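Local coordinates for peptide ABC transporter, peptide-binding protein (Enterococcus faecalis, PDB 3O6P) that probably captures peptides for import by an ABC transporter, the chain here being one fragment of a larger family 5 solute-binding protein, at residues T215-G218 and D219-V222; N22-L25 and R26-I29; K204-D207 and D208-A212; L53-A56 and D57-K60; K66-A69 and K70-S74. One frame throughout, in Å; residues are numbered along the deposited sequence. Where two conformers were deposited one is given.

Interaction 1 (T215-G218 and D219-V222)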
loop_
_atom_site.group_PDB
_atom_site.type_symbol
_atom_site.label_atom_id
_atom_site.label_comp_id
_atom_site.label_asym_id
_atom_site.label_seq_id
_atom_site.Cartn_x
_atom_site.Cartn_y
_atom_site.Cartn_z
ATOM N N THR A 215 5.973 8.480 -6.119
ATOM C CA THR A 215 6.675 7.342 -6.737
ATOM C C THR A 215 6.052 6.002 -6.317
ATOM O O THR A 215 5.721 5.174 -7.165
ATOM C CB THR A 215 8.161 7.359 -6.373
ATOM O OG1 THR A 215 8.746 8.579 -6.875
ATOM C CG2 THR A 215 8.892 6.155 -6.999
ATOM N N ILE A 216 5.869 5.808 -5.022
ATOM C CA ILE A 216 5.300 4.534 -4.550
ATOM C C ILE A 216 3.842 4.372 -4.964
ATOM O O ILE A 216 3.413 3.266 -5.273
ATOM C CB ILE A 216 5.526 4.302 -3.036
ATOM C CG1 ILE A 216 5.199 2.848 -2.665
ATOM C CG2 ILE A 216 4.780 5.336 -2.185
ATOM C CD1 ILE A 216 5.655 2.482 -1.258
HETATM N N MSE A 217 3.088 5.477 -5.032
HETATM C CA MSE A 217 1.714 5.360 -5.536
HETATM C C MSE A 217 1.684 5.151 -7.033
HETATM O O MSE A 217 0.782 4.470 -7.559
HETATM C CB MSE A 217 0.890 6.569 -5.110
HETATM C CG MSE A 217 0.620 6.531 -3.601
HETATM SE SE MSE A 217 -0.465 5.026 -2.987
HETATM C CE MSE A 217 0.948 3.790 -2.479
ATOM N N GLY A 218 2.695 5.698 -7.722
ATOM C CA GLY A 218 2.757 5.582 -9.191
ATOM C C GLY A 218 3.055 4.175 -9.676
ATOM O O GLY A 218 2.628 3.800 -10.762
ATOM N N ASP A 219 3.801 3.398 -8.894
ATOM C CA ASP A 219 4.010 1.983 -9.252
ATOM C C ASP A 219 3.319 1.048 -8.247
ATOM O O ASP A 219 3.595 -0.132 -8.230
ATOM C CB ASP A 219 5.495 1.590 -9.546
ATOM C CG ASP A 219 6.354 1.510 -8.312
ATOM O OD1 ASP A 219 5.902 1.974 -7.235
ATOM O OD2 ASP A 219 7.495 0.973 -8.418
HETATM N N MSE A 220 2.404 1.607 -7.442
HETATM C CA MSE A 220 1.621 0.871 -6.436
HETATM C C MSE A 220 2.455 -0.144 -5.663
HETATM O O MSE A 220 2.131 -1.333 -5.601
HETATM C CB MSE A 220 0.348 0.238 -7.051
HETATM C CG MSE A 220 -0.718 -0.134 -6.039
HETATM SE SE MSE A 220 -1.470 1.408 -5.133
HETATM C CE MSE A 220 -2.244 2.340 -6.648
ATOM N N GLY A 221 3.500 0.351 -5.010
ATOM C CA GLY A 221 4.441 -0.546 -4.333
ATOM C C GLY A 221 3.858 -1.199 -3.098
ATOM O O GLY A 221 4.343 -2.277 -2.665
ATOM N N VAL A 222 2.842 -0.546 -2.529
ATOM C CA VAL A 222 2.017 -1.069 -1.448
ATOM C C VAL A 222 0.574 -0.641 -1.785
ATOM O O VAL A 222 0.394 0.343 -2.505
ATOM C CB VAL A 222 2.489 -0.511 -0.068
ATOM C CG1 VAL A 222 2.363 1.017 -0.017
ATOM C CG2 VAL A 222 1.717 -1.159 1.079
#

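Interaction 2 (N22-L25 and R26-I29)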
loop_
_atom_site.group_PDB
_atom_site.type_symbol
_atom_site.label_atom_id
_atom_site.label_comp_id
_atom_site.label_asym_id
_atom_site.label_seq_id
_atom_site.Cartn_x
_atom_site.Cartn_y
_atom_site.Cartn_z
ATOM N N ASN A 22 5.589 -7.245 -10.662
ATOM C CA ASN A 22 5.020 -6.623 -11.833
ATOM C C ASN A 22 4.061 -5.490 -11.438
ATOM O O ASN A 22 3.055 -5.725 -10.762
ATOM C CB ASN A 22 4.289 -7.677 -12.678
ATOM C CG ASN A 22 3.702 -7.080 -13.932
ATOM O OD1 ASN A 22 2.633 -6.447 -13.896
ATOM N ND2 ASN A 22 4.399 -7.254 -15.057
ATOM N N ALA A 23 4.381 -4.267 -11.845
ATOM C CA ALA A 23 3.589 -3.094 -11.439
ATOM C C ALA A 23 2.165 -3.157 -11.945
ATOM O O ALA A 23 1.247 -2.737 -11.245
ATOM C CB ALA A 23 4.283 -1.795 -11.903
ATOM N N ASN A 24 1.959 -3.700 -13.144
ATOM C CA ASN A 24 0.586 -3.847 -13.635
ATOM C C ASN A 24 -0.288 -4.783 -12.794
ATOM O O ASN A 24 -1.485 -4.514 -12.617
ATOM C CB ASN A 24 0.565 -4.250 -15.098
ATOM C CG ASN A 24 0.998 -3.101 -15.994
ATOM O OD1 ASN A 24 0.581 -1.954 -15.784
ATOM N ND2 ASN A 24 1.849 -3.388 -16.979
ATOM N N LEU A 25 0.295 -5.857 -12.266
ATOM C CA LEU A 25 -0.452 -6.706 -11.333
ATOM C C LEU A 25 -0.788 -5.970 -10.044
ATOM O O LEU A 25 -1.925 -6.059 -9.553
ATOM C CB LEU A 25 0.270 -8.036 -11.039
ATOM C CG LEU A 25 -0.362 -8.916 -9.940
ATOM C CD1 LEU A 25 -1.815 -9.311 -10.299
ATOM C CD2 LEU A 25 0.502 -10.165 -9.673
ATOM N N ARG A 26 0.182 -5.258 -9.483
ATOM C CA ARG A 26 -0.104 -4.516 -8.269
ATOM C C ARG A 26 -1.243 -3.482 -8.474
ATOM O O ARG A 26 -2.149 -3.354 -7.646
ATOM C CB ARG A 26 1.152 -3.853 -7.740
ATOM C CG ARG A 26 2.292 -4.832 -7.458
ATOM C CD ARG A 26 3.382 -4.141 -6.605
ATOM N NE ARG A 26 4.020 -3.001 -7.287
ATOM C CZ ARG A 26 5.115 -3.060 -8.047
ATOM N NH1 ARG A 26 5.731 -4.229 -8.297
ATOM N NH2 ARG A 26 5.570 -1.931 -8.591
ATOM N N LYS A 27 -1.216 -2.806 -9.608
ATOM C CA LYS A 27 -2.284 -1.890 -9.982
ATOM C C LYS A 27 -3.617 -2.616 -10.213
ATOM O O LYS A 27 -4.658 -2.093 -9.803
ATOM C CB LYS A 27 -1.868 -1.069 -11.217
ATOM C CG LYS A 27 -0.718 -0.083 -10.886
ATOM C CD LYS A 27 -0.127 0.487 -12.142
ATOM C CE LYS A 27 1.148 1.210 -11.719
ATOM N NZ LYS A 27 1.750 1.914 -12.889
ATOM N N ALA A 28 -3.601 -3.794 -10.873
ATOM C CA ALA A 28 -4.858 -4.523 -11.119
ATOM C C ALA A 28 -5.514 -4.855 -9.775
ATOM O O ALA A 28 -6.742 -4.701 -9.600
ATOM C CB ALA A 28 -4.591 -5.793 -11.923
ATOM N N ILE A 29 -4.684 -5.243 -8.804
ATOM C CA ILE A 29 -5.176 -5.560 -7.452
ATOM C C ILE A 29 -5.814 -4.302 -6.845
ATOM O O ILE A 29 -6.974 -4.345 -6.372
ATOM C CB ILE A 29 -4.024 -6.129 -6.595
ATOM C CG1 ILE A 29 -3.737 -7.570 -7.053
ATOM C CG2 ILE A 29 -4.386 -6.102 -5.113
ATOM C CD1 ILE A 29 -2.409 -8.164 -6.490
HETATM O O HOH W 1 2.109 0.044 -14.917
#

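Interaction 3 (K204-D207 and D208-A212)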
loop_
_atom_site.group_PDB
_atom_site.type_symbol
_atom_site.label_atom_id
_atom_site.label_comp_id
_atom_site.label_asym_id
_atom_site.label_seq_id
_atom_site.Cartn_x
_atom_site.Cartn_y
_atom_site.Cartn_z
ATOM N N LYS A 204 13.162 21.736 0.015
ATOM C CA LYS A 204 13.653 20.596 -0.749
ATOM C C LYS A 204 13.195 19.302 -0.074
ATOM O O LYS A 204 12.808 18.358 -0.750
ATOM C CB LYS A 204 15.181 20.614 -0.909
ATOM C CG LYS A 204 15.622 19.481 -1.842
ATOM C CD LYS A 204 17.115 19.295 -1.986
ATOM C CE LYS A 204 17.377 17.994 -2.768
ATOM N NZ LYS A 204 17.379 16.764 -1.915
ATOM N N ARG A 205 13.237 19.261 1.258
ATOM C CA ARG A 205 12.814 18.046 1.981
ATOM C C ARG A 205 11.330 17.739 1.697
ATOM O O ARG A 205 10.923 16.576 1.493
ATOM C CB ARG A 205 13.090 18.185 3.485
ATOM C CG ARG A 205 12.613 16.980 4.278
ATOM C CD ARG A 205 13.089 17.000 5.737
ATOM N NE ARG A 205 12.590 15.791 6.391
ATOM C CZ ARG A 205 11.426 15.713 7.036
ATOM N NH1 ARG A 205 10.643 16.786 7.142
ATOM N NH2 ARG A 205 11.046 14.562 7.589
ATOM N N TRP A 206 10.520 18.784 1.694
ATOM C CA TRP A 206 9.094 18.618 1.389
ATOM C C TRP A 206 8.903 18.066 -0.020
ATOM O O TRP A 206 8.107 17.139 -0.250
ATOM C CB TRP A 206 8.383 19.975 1.524
ATOM C CG TRP A 206 6.882 19.941 1.309
ATOM C CD1 TRP A 206 6.202 20.352 0.191
ATOM C CD2 TRP A 206 5.882 19.496 2.246
ATOM N NE1 TRP A 206 4.851 20.186 0.376
ATOM C CE2 TRP A 206 4.624 19.673 1.626
ATOM C CE3 TRP A 206 5.928 18.975 3.552
ATOM C CZ2 TRP A 206 3.417 19.344 2.263
ATOM C CZ3 TRP A 206 4.719 18.663 4.193
ATOM C CH2 TRP A 206 3.490 18.831 3.537
ATOM N N ASP A 207 9.622 18.639 -0.977
ATOM C CA ASP A 207 9.497 18.180 -2.349
ATOM C C ASP A 207 10.010 16.737 -2.511
ATOM O O ASP A 207 9.444 15.961 -3.279
ATOM C CB ASP A 207 10.179 19.154 -3.317
ATOM C CG ASP A 207 9.361 20.427 -3.560
ATOM O OD1 ASP A 207 8.188 20.513 -3.137
ATOM O OD2 ASP A 207 9.903 21.368 -4.174
ATOM N N ASP A 208 11.071 16.379 -1.783
ATOM C CA ASP A 208 11.563 14.988 -1.782
ATOM C C ASP A 208 10.493 14.020 -1.244
ATOM O O ASP A 208 10.249 12.940 -1.818
ATOM C CB ASP A 208 12.838 14.876 -0.950
ATOM C CG ASP A 208 14.062 15.385 -1.688
ATOM O OD1 ASP A 208 14.102 15.268 -2.938
ATOM O OD2 ASP A 208 15.001 15.857 -1.018
HETATM N N MSE A 209 9.823 14.416 -0.166
HETATM C CA MSE A 209 8.797 13.548 0.405
HETATM C C MSE A 209 7.596 13.426 -0.527
HETATM O O MSE A 209 7.053 12.325 -0.698
HETATM C CB MSE A 209 8.370 14.028 1.783
HETATM C CG MSE A 209 9.525 13.912 2.810
HETATM SE SE MSE A 209 8.967 14.336 4.593
HETATM C CE MSE A 209 8.463 16.191 4.333
ATOM N N LEU A 210 7.177 14.543 -1.140
ATOM C CA LEU A 210 6.095 14.492 -2.150
ATOM C C LEU A 210 6.445 13.560 -3.309
ATOM O O LEU A 210 5.609 12.761 -3.757
ATOM C CB LEU A 210 5.809 15.884 -2.715
ATOM C CG LEU A 210 5.020 16.833 -1.820
ATOM C CD1 LEU A 210 5.019 18.199 -2.505
ATOM C CD2 LEU A 210 3.599 16.326 -1.645
ATOM N N ASN A 211 7.680 13.671 -3.797
ATOM C CA ASN A 211 8.140 12.797 -4.851
ATOM C C ASN A 211 8.180 11.323 -4.450
ATOM O O ASN A 211 7.851 10.449 -5.278
ATOM C CB ASN A 211 9.485 13.273 -5.419
ATOM C CG ASN A 211 9.319 14.411 -6.403
ATOM O OD1 ASN A 211 8.417 14.382 -7.237
ATOM N ND2 ASN A 211 10.203 15.418 -6.319
ATOM N N ALA A 212 8.549 11.059 -3.193
ATOM C CA ALA A 212 8.506 9.692 -2.659
ATOM C C ALA A 212 7.083 9.147 -2.679
ATOM O O ALA A 212 6.825 8.050 -3.209
ATOM C CB ALA A 212 9.080 9.626 -1.250
#

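Interaction 4 (L53-A56 and D57-K60)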
loop_
_atom_site.group_PDB
_atom_site.type_symbol
_atom_site.label_atom_id
_atom_site.label_comp_id
_atom_site.label_asym_id
_atom_site.label_seq_id
_atom_site.Cartn_x
_atom_site.Cartn_y
_atom_site.Cartn_z
ATOM N N LEU A 53 -0.583 6.855 0.603
ATOM C CA LEU A 53 0.071 6.230 1.734
ATOM C C LEU A 53 0.078 7.179 2.920
ATOM O O LEU A 53 -0.353 6.817 4.018
ATOM C CB LEU A 53 1.499 5.817 1.358
ATOM C CG LEU A 53 2.348 5.308 2.524
ATOM C CD1 LEU A 53 1.709 4.050 3.153
ATOM C CD2 LEU A 53 3.796 5.026 2.102
ATOM N N VAL A 54 0.582 8.383 2.724
ATOM C CA VAL A 54 0.630 9.338 3.855
ATOM C C VAL A 54 -0.809 9.814 4.112
ATOM O O VAL A 54 -1.498 10.208 3.158
ATOM C CB VAL A 54 1.530 10.539 3.492
ATOM C CG1 VAL A 54 1.430 11.648 4.549
ATOM C CG2 VAL A 54 2.984 10.085 3.345
ATOM N N PRO A 55 -1.282 9.762 5.378
ATOM C CA PRO A 55 -2.655 10.236 5.662
ATOM C C PRO A 55 -2.890 11.683 5.278
ATOM O O PRO A 55 -1.972 12.506 5.347
ATOM C CB PRO A 55 -2.763 10.104 7.185
ATOM C CG PRO A 55 -1.847 9.000 7.495
ATOM C CD PRO A 55 -0.681 9.148 6.572
ATOM N N ALA A 56 -4.125 11.972 4.886
ATOM C CA ALA A 56 -4.615 13.330 4.647
ATOM C C ALA A 56 -4.858 14.062 5.958
ATOM O O ALA A 56 -5.096 13.436 6.986
ATOM C CB ALA A 56 -5.908 13.278 3.837
ATOM N N ASP A 57 -4.827 15.391 5.901
ATOM C CA ASP A 57 -5.080 16.260 7.064
ATOM C C ASP A 57 -4.094 16.013 8.185
ATOM O O ASP A 57 -4.449 16.142 9.357
ATOM C CB ASP A 57 -6.508 16.096 7.606
ATOM C CG ASP A 57 -7.566 16.378 6.571
ATOM O OD1 ASP A 57 -7.381 17.303 5.756
ATOM O OD2 ASP A 57 -8.598 15.667 6.575
HETATM N N MSE A 58 -2.857 15.670 7.838
HETATM C CA MSE A 58 -1.850 15.399 8.863
HETATM C C MSE A 58 -0.656 16.344 8.819
HETATM O O MSE A 58 -0.261 16.894 9.853
HETATM C CB MSE A 58 -1.364 13.950 8.779
HETATM C CG MSE A 58 -0.390 13.614 9.883
HETATM SE SE MSE A 58 0.463 11.904 9.602
HETATM C CE MSE A 58 1.654 12.354 8.130
ATOM N N ALA A 59 -0.080 16.524 7.632
ATOM C CA ALA A 59 1.107 17.375 7.466
ATOM C C ALA A 59 0.880 18.538 6.499
ATOM O O ALA A 59 0.290 18.364 5.422
ATOM C CB ALA A 59 2.302 16.541 7.017
ATOM N N LYS A 60 1.370 19.715 6.903
ATOM C CA LYS A 60 1.242 20.949 6.126
ATOM C C LYS A 60 2.587 21.431 5.548
ATOM O O LYS A 60 3.633 21.352 6.212
ATOM C CB LYS A 60 0.619 22.062 6.987
HETATM O O HOH W 2 -1.240 15.145 5.153
HETATM O O HOH W 3 -5.377 13.153 9.484
#

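Interaction 5 (K66-A69 and K70-S74)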
loop_
_atom_site.group_PDB
_atom_site.type_symbol
_atom_site.label_atom_id
_atom_site.label_comp_id
_atom_site.label_asym_id
_atom_site.label_seq_id
_atom_site.Cartn_x
_atom_site.Cartn_y
_atom_site.Cartn_z
ATOM N N LYS A 66 -0.613 24.177 2.920
ATOM C CA LYS A 66 -1.130 23.116 2.047
ATOM C C LYS A 66 -0.905 21.725 2.593
ATOM O O LYS A 66 0.164 21.402 3.109
ATOM C CB LYS A 66 -0.569 23.236 0.641
ATOM C CG LYS A 66 -0.914 24.561 -0.034
ATOM C CD LYS A 66 -0.177 24.725 -1.370
ATOM C CE LYS A 66 1.345 24.868 -1.189
ATOM N NZ LYS A 66 1.712 26.063 -0.363
ATOM N N ASP A 67 -1.938 20.902 2.484
ATOM C CA ASP A 67 -1.869 19.554 2.993
ATOM C C ASP A 67 -0.976 18.678 2.117
ATOM O O ASP A 67 -1.051 18.754 0.893
ATOM C CB ASP A 67 -3.269 18.955 3.046
ATOM C CG ASP A 67 -3.278 17.578 3.656
ATOM O OD1 ASP A 67 -2.778 17.406 4.794
ATOM O OD2 ASP A 67 -3.785 16.664 3.007
ATOM N N PHE A 68 -0.146 17.847 2.745
ATOM C CA PHE A 68 0.695 16.902 2.001
ATOM C C PHE A 68 -0.111 16.064 1.015
ATOM O O PHE A 68 0.283 15.913 -0.142
ATOM C CB PHE A 68 1.435 15.952 2.949
ATOM C CG PHE A 68 2.428 15.055 2.251
ATOM C CD1 PHE A 68 3.743 15.475 2.024
ATOM C CD2 PHE A 68 2.045 13.789 1.815
ATOM C CE1 PHE A 68 4.661 14.636 1.364
ATOM C CE2 PHE A 68 2.939 12.947 1.162
ATOM C CZ PHE A 68 4.258 13.373 0.939
ATOM N N ALA A 69 -1.205 15.464 1.484
ATOM C CA ALA A 69 -1.993 14.569 0.615
ATOM C C ALA A 69 -2.602 15.323 -0.569
ATOM O O ALA A 69 -2.628 14.807 -1.690
ATOM C CB ALA A 69 -3.069 13.828 1.412
ATOM N N LYS A 70 -3.077 16.546 -0.332
ATOM C CA LYS A 70 -3.643 17.346 -1.420
ATOM C C LYS A 70 -2.578 17.695 -2.465
ATOM O O LYS A 70 -2.831 17.624 -3.673
ATOM C CB LYS A 70 -4.320 18.612 -0.893
ATOM C CG LYS A 70 -5.550 18.368 -0.063
ATOM C CD LYS A 70 -6.008 19.685 0.570
ATOM C CE LYS A 70 -7.389 19.584 1.198
ATOM N NZ LYS A 70 -8.050 20.933 1.267
ATOM N N GLU A 71 -1.390 18.067 -1.995
ATOM C CA GLU A 71 -0.285 18.398 -2.882
ATOM C C GLU A 71 0.194 17.194 -3.696
ATOM O O GLU A 71 0.545 17.332 -4.872
ATOM C CB GLU A 71 0.882 18.997 -2.094
ATOM C CG GLU A 71 0.703 20.456 -1.754
ATOM C CD GLU A 71 1.999 21.095 -1.295
ATOM O OE1 GLU A 71 2.202 21.165 -0.071
ATOM O OE2 GLU A 71 2.820 21.508 -2.145
ATOM N N ALA A 72 0.205 16.020 -3.066
ATOM C CA ALA A 72 0.680 14.812 -3.715
ATOM C C ALA A 72 -0.314 14.367 -4.783
ATOM O O ALA A 72 0.078 13.780 -5.785
ATOM C CB ALA A 72 0.915 13.687 -2.677
ATOM N N GLY A 73 -1.587 14.674 -4.579
ATOM C CA GLY A 73 -2.663 14.046 -5.382
ATOM C C GLY A 73 -2.896 12.575 -5.023
ATOM O O GLY A 73 -2.273 12.032 -4.113
ATOM N N SER A 74 -3.821 11.931 -5.734
ATOM C CA SER A 74 -4.137 10.538 -5.479
ATOM C C SER A 74 -4.018 9.741 -6.756
ATOM O O SER A 74 -4.537 10.173 -7.799
ATOM C CB SER A 74 -5.585 10.400 -4.958
ATOM O OG SER A 74 -5.884 9.028 -4.712
#

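Interaction 1 (T215-G218 and D219-V222)
T215, I216 and M217 offer their carbonyls to D219, G221 and M220, and together these bonds end helix 202-218 in a Schellman motif. The diagnostic bond runs from G221 N to I216 O at 2.9 Å, lying in the carbonyl plane. Inside it a weak one joins M220 N to M217 O. M220 is the C-prime residue: its positive phi of 42° swings the chain out of the helix. D219 N still reaches T215 O at 3.1 Å, the last helical turn before the chain departs.

The polar side chain is D219. Its CG lies between the backbone N and the carbonyl carbon (chi1 74°), which folds the carboxylate back beside the helix end. There OD1 comes 3.2 Å from T215 O, two acceptors facing each other without a bond. OD1 is satisfied by the hydroxyl of Y182 and OD2 by the amide of N184.

Among the apolar groups, I216 lays CG1 against the bare backbone of G221, 3.9 Å from G221 CA. Its CD1 continues toward V222, which was modelled in two conformers, so that touch is less certain. With the same caution, M217 CE approaches V222 O, a buried oxygen without a partner in the model, at 3.5 Å. Bends at both chi2 and chi3 of M217 bring this methyl there, and also place M217 CE 4.3 Å from M220 SE.

Interaction 2 (N22-L25 and R26-I29)
N22-L25 and R26-I29 form the capped first turns of helix 23-31, a local i to i+4 contact. R26 N, K27 N, A28 N and I29 N bond in order to the carbonyls of N22, A23, N24 and L25. N22 is the N-cap: with CG anti to the backbone N (chi1 -179°), its OD1 accepts from L25 N at 2.9 Å, in plane on a lone pair.

R26 folds back along the helix toward its start, its chain bent at chi3 (-63°). This lays the guanidinium flat over A23, with A23 CA 3.6 Å above the centre of the plane and R26 NH2 3.6 Å from A23 CB. F20 O takes NH1 and D219 O takes NH2, so the group is fixed at its edges as well as on this face. K27 runs extended past A23 O, and a water links its NZ (2.8 Å) to N24 OD1 (2.7 Å), donating to the latter. On another side of the helix L25 CD1 meets I29 CD1 at 4.0 Å.

Outward, N22 and N24 both give their amide N-H groups to E93 of helix 80-94, while L25 and I29 pack on strand 99-106, and R26 and I29 on strand 5-11.

Interaction 3 (K204-D207 and D208-A212)
M209 leans back over R205 and W206, one turn earlier in the same helix. Its CB starts beside R205 O and W206 O. CG passes 3.3 Å from R205 O. The selenium then rides over the R205 guanidinium, 3.6 Å above its plane and displaced toward the rim, with SE 3.7 Å from R205 NH2. A bend at chi3 (-63°) turns the terminal methyl back over R205 and W206, where M209 CE is 3.6 Å from R205 NH1 and 3.8 Å from W206 CE3; the methyl approaches the indole obliquely.

All this rests on regular alpha-helix: helix 202-218 makes i to i+4 bonds from D208 N through N211 N to the carbonyls of K204 to D207, which sets side chains three and four residues apart on the same side of the helix. The guanidinium under M209 is held further by a salt bridge from NH2 to D163 and a bond from NE to A194 O.

L210 takes the other end of the indole: its CG lies over one ring face and its CD1 is 3.5 Å from W206 NE1, whose N-H is directed to E71. F68 meets the same indole edge-to-face. Elsewhere on the helix, beside helix 185-195, the exposed K204 stretches out and bends only at its last torsion (chi4 -85°), which turns its ammonium back to the carboxylate of D208. The salt bridge from K204 NZ uses the syn lone pair of D208 OD2, at 2.7 Å.

Interaction 4 (L53-A56 and D57-K60)
The nearest thing to a flat group is the puckered ring of P55, and M58 comes down on one side of it: the selenium stands over the ring, displaced from its centre toward CG and CD, with M58 SE 4.3 Å from P55 CD. The ring also touches A4 and F167. M58 leaves the backbone with CG anti to its own N (chi1 -176°) and runs extended until chi3, where a 72° bend turns the methyl toward V54. M58 CE meets V54 CG1 at 3.7 Å, the two side chains crossing at about a right angle.

Between them the chain turns at D57, whose positive phi of 60° puts it in the left-handed helical region. This is the irregular loop between helices 35-43 and 68-72. One water donates to P55 O at 2.7 Å and accepts from A59 N at 3.1 Å; another donates to A56 O and, weakly, to D57 O. Outside the turn A56 N is taken by Q227, D57 N reaches D67 weakly, and the backbone of A59 pairs with F68.

With no direct hydrogen bond between L53-A56 and D57-K60, they are linked by the apolar touches of a selenomethionine on proline and valine, and by two waters that bridge carbonyls and one N-H.

Interaction 5 (K66-A69 and K70-S74)
E71 N reaches D67 O at 3.0 Å, nearly along the C=O axis, and A72 N reaches F68 O at 2.9 Å. These bonds form the short helix 68-72, which D67 caps at its N-terminus and G73 leaves with positive phi (72°). The closing bond, G73 N to A69 O, is weak.

D67 places CG anti to its backbone N (chi1 -176°), so OD2 swings over the first turn and accepts weakly from both A69 N, 3.2 Å away, and K70 N, 3.4 Å away. The K70 chain crosses D67 at about a right angle, with K70 CD 3.8 Å from D67 CB, while the ammonium goes on away from the carboxylate. The other oxygen, OD1, accepts weakly from D57 N.

K66 and E71 also cross at about a right angle, and the contact is made by the carbon part of the lysine: K66 CB is 3.5 Å from E71 OE1. K66 NZ itself stays 4.9 Å from E71 OE1, too far for a salt bridge, and has a long, weak ion pair with D61. E71 OE1 instead accepts from the indole of W206, though E71 was modelled in two conformers.

F68 points into the protein, pressing on M209 and L210 of helix 202-218. On its own helix the ring meets A72 obliquely, F68 CE2 4.4 Å from A72 CB.

Overall arrangement
Interaction 1 is the buried one, about 8 Å from the chain's centre to its own; the other four are partly buried and lie farther out. Interactions 1 and 3 share helix 202-218, the first at its C-terminal end, a buried Schellman close, and the other in earlier turns that carry a K204-D208 salt bridge. Interaction 2 joins interaction 1 through R26, which bonds D219 O and salt-bridges D219. On the other flank interactions 4 and 5 pack together, D57-K60 against D67 and F68, and both lean on W206 of interaction 3. Backbone bonds dominate interactions 2, 3 and 5, whereas interaction 4, in a loop, relies on apolar contact and water.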